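Local coordinates for protein CD1-2 antigen (Gallus gallus, PDB 3DBX) that probably presents lipid antigens at the cell surface, as other CD1 molecules of the MHC class I-like family do, at residues 103-107 with 170-175. Sequence-based numbering, arbitrary orientation.
Sequences TGCKL and FPNYIL
C105 projects its thiol among three residues of the helix, with SG 3.9 Å from CD1 of I174 and also against CB of F170 and CD of P171. Its SG lies anti to the backbone N (chi1 -176°), which carries the sulfur out from the strand into this group. The I174 methyl CD1 reaches back to the strand itself, 3.6 Å from the carbonyl O of C105, and also lies 3.9 Å from CG of L107. L107 meets the helix with CG and both methyls: CD2 approaches the P171 ring, while CD1 points to L175, whose side chain crosses that of L107 at about a right angle, although the placement of the L175 methyls is doubtful. At the other end the F170 ring turns its edge to the strand, and CG2 of T103, 4.4 Å from CE2 of F170, lies near the ring plane. The side-chain pairs are apolar, and CD1 of L107 also rests against the carbonyl O of P171. The helix is kinked at P171, whose N makes no bond to the preceding turn. The segment axes approach to 9.1 Å and are inclined at 63°, a strand of the platform floor running beneath a helix laid slantwise over it. This is the MHC class I-like groove architecture. T103 also touches a bound palmitic acid, so the contact borders the lipid-binding interior. Strand 97-107 lies between strands 12-21 and 113-121; F13 of the former meets the F170 ring edge-to-face, R113 of the latter touches P171, and F166, earlier on the same helix 156-180, packs against T103 and F170.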
loop_
_atom_site.group_PDB
_atom_site.type_symbol
_atom_site.label_atom_id
_atom_site.label_comp_id
_atom_site.label_asym_id
_atom_site.label_seq_id
_atom_site.Cartn_x
_atom_site.Cartn_y
_atom_site.Cartn_z
ATOM N N THR A 103 4.291 5.189 11.804
ATOM C CA THR A 103 4.558 4.552 13.072
ATOM C C THR A 103 4.297 3.040 12.947
ATOM O O THR A 103 3.429 2.618 12.174
ATOM C CB THR A 103 3.612 5.140 14.146
ATOM O OG1 THR A 103 3.780 6.564 14.208
ATOM C CG2 THR A 103 3.893 4.560 15.498
ATOM N N GLY A 104 5.021 2.231 13.724
ATOM C CA GLY A 104 4.787 0.790 13.766
ATOM C C GLY A 104 5.135 0.139 15.088
ATOM O O GLY A 104 5.968 0.643 15.832
ATOM N N CYS A 105 4.483 -0.994 15.353
ATOM C CA CYS A 105 4.750 -1.851 16.511
ATOM C C CYS A 105 4.578 -3.302 16.052
ATOM O O CYS A 105 3.473 -3.704 15.644
ATOM C CB CYS A 105 3.763 -1.540 17.651
ATOM S SG CYS A 105 4.024 -2.431 19.209
ATOM N N LYS A 106 5.664 -4.065 16.088
ATOM C CA LYS A 106 5.641 -5.493 15.774
ATOM C C LYS A 106 5.894 -6.287 17.046
ATOM O O LYS A 106 6.768 -5.919 17.832
ATOM C CB LYS A 106 6.731 -5.823 14.753
ATOM C CG LYS A 106 6.551 -7.142 13.997
ATOM C CD LYS A 106 7.454 -7.181 12.759
ATOM C CE LYS A 106 6.696 -7.680 11.514
ATOM N NZ LYS A 106 7.338 -7.272 10.212
ATOM N N LEU A 107 5.128 -7.365 17.251
ATOM C CA LEU A 107 5.392 -8.327 18.346
ATOM C C LEU A 107 5.882 -9.680 17.831
ATOM O O LEU A 107 5.113 -10.444 17.225
ATOM C CB LEU A 107 4.149 -8.553 19.222
ATOM C CG LEU A 107 3.280 -7.419 19.786
ATOM C CD1 LEU A 107 2.509 -7.963 20.983
ATOM C CD2 LEU A 107 4.094 -6.205 20.216
ATOM N N PHE A 170 0.058 -0.105 22.713
ATOM C CA PHE A 170 -0.040 -0.779 21.409
ATOM C C PHE A 170 0.070 -2.316 21.477
ATOM O O PHE A 170 -0.698 -2.989 20.789
ATOM C CB PHE A 170 0.934 -0.197 20.364
ATOM C CG PHE A 170 0.627 1.214 19.942
ATOM C CD1 PHE A 170 -0.549 1.855 20.338
ATOM C CD2 PHE A 170 1.513 1.895 19.112
ATOM C CE1 PHE A 170 -0.841 3.167 19.931
ATOM C CE2 PHE A 170 1.242 3.212 18.686
ATOM C CZ PHE A 170 0.053 3.847 19.091
ATOM N N PRO A 171 1.027 -2.876 22.274
ATOM C CA PRO A 171 1.082 -4.328 22.507
ATOM C C PRO A 171 -0.202 -4.997 23.035
ATOM O O PRO A 171 -0.590 -6.050 22.508
ATOM C CB PRO A 171 2.230 -4.477 23.518
ATOM C CG PRO A 171 3.102 -3.353 23.227
ATOM C CD PRO A 171 2.173 -2.211 22.916
ATOM N N ASN A 172 -0.825 -4.438 24.078
ATOM C CA ASN A 172 -2.142 -4.900 24.544
ATOM C C ASN A 172 -3.235 -4.865 23.458
ATOM O O ASN A 172 -4.043 -5.785 23.357
ATOM C CB ASN A 172 -2.602 -4.113 25.779
ATOM C CG ASN A 172 -1.958 -4.614 27.069
ATOM O OD1 ASN A 172 -0.734 -4.765 27.154
ATOM N ND2 ASN A 172 -2.786 -4.878 28.086
ATOM N N TYR A 173 -3.234 -3.802 22.654
ATOM C CA TYR A 173 -4.184 -3.605 21.558
ATOM C C TYR A 173 -4.057 -4.673 20.456
ATOM O O TYR A 173 -5.059 -5.268 20.044
ATOM C CB TYR A 173 -3.991 -2.194 20.986
ATOM C CG TYR A 173 -5.037 -1.701 20.009
ATOM C CD1 TYR A 173 -6.404 -1.910 20.215
ATOM C CD2 TYR A 173 -4.652 -0.976 18.897
ATOM C CE1 TYR A 173 -7.364 -1.418 19.289
ATOM C CE2 TYR A 173 -5.583 -0.491 17.992
ATOM C CZ TYR A 173 -6.932 -0.711 18.192
ATOM O OH TYR A 173 -7.817 -0.200 17.254
ATOM N N ILE A 174 -2.828 -4.925 20.007
ATOM C CA ILE A 174 -2.534 -5.965 19.009
ATOM C C ILE A 174 -3.083 -7.326 19.473
ATOM O O ILE A 174 -3.747 -8.043 18.709
ATOM C CB ILE A 174 -1.003 -6.086 18.771
ATOM C CG1 ILE A 174 -0.462 -4.838 18.060
ATOM C CG2 ILE A 174 -0.679 -7.317 17.950
ATOM C CD1 ILE A 174 1.078 -4.717 18.067
ATOM N N LEU A 175 -2.804 -7.646 20.738
ATOM C CA LEU A 175 -3.182 -8.895 21.367
ATOM C C LEU A 175 -4.691 -9.107 21.368
ATOM O O LEU A 175 -5.176 -10.182 21.002
ATOM C CB LEU A 175 -2.642 -8.932 22.794
ATOM C CG LEU A 175 -1.429 -9.822 23.054
ATOM C CD1 LEU A 175 -0.285 -9.489 22.109
ATOM C CD2 LEU A 175 -0.990 -9.705 24.509
#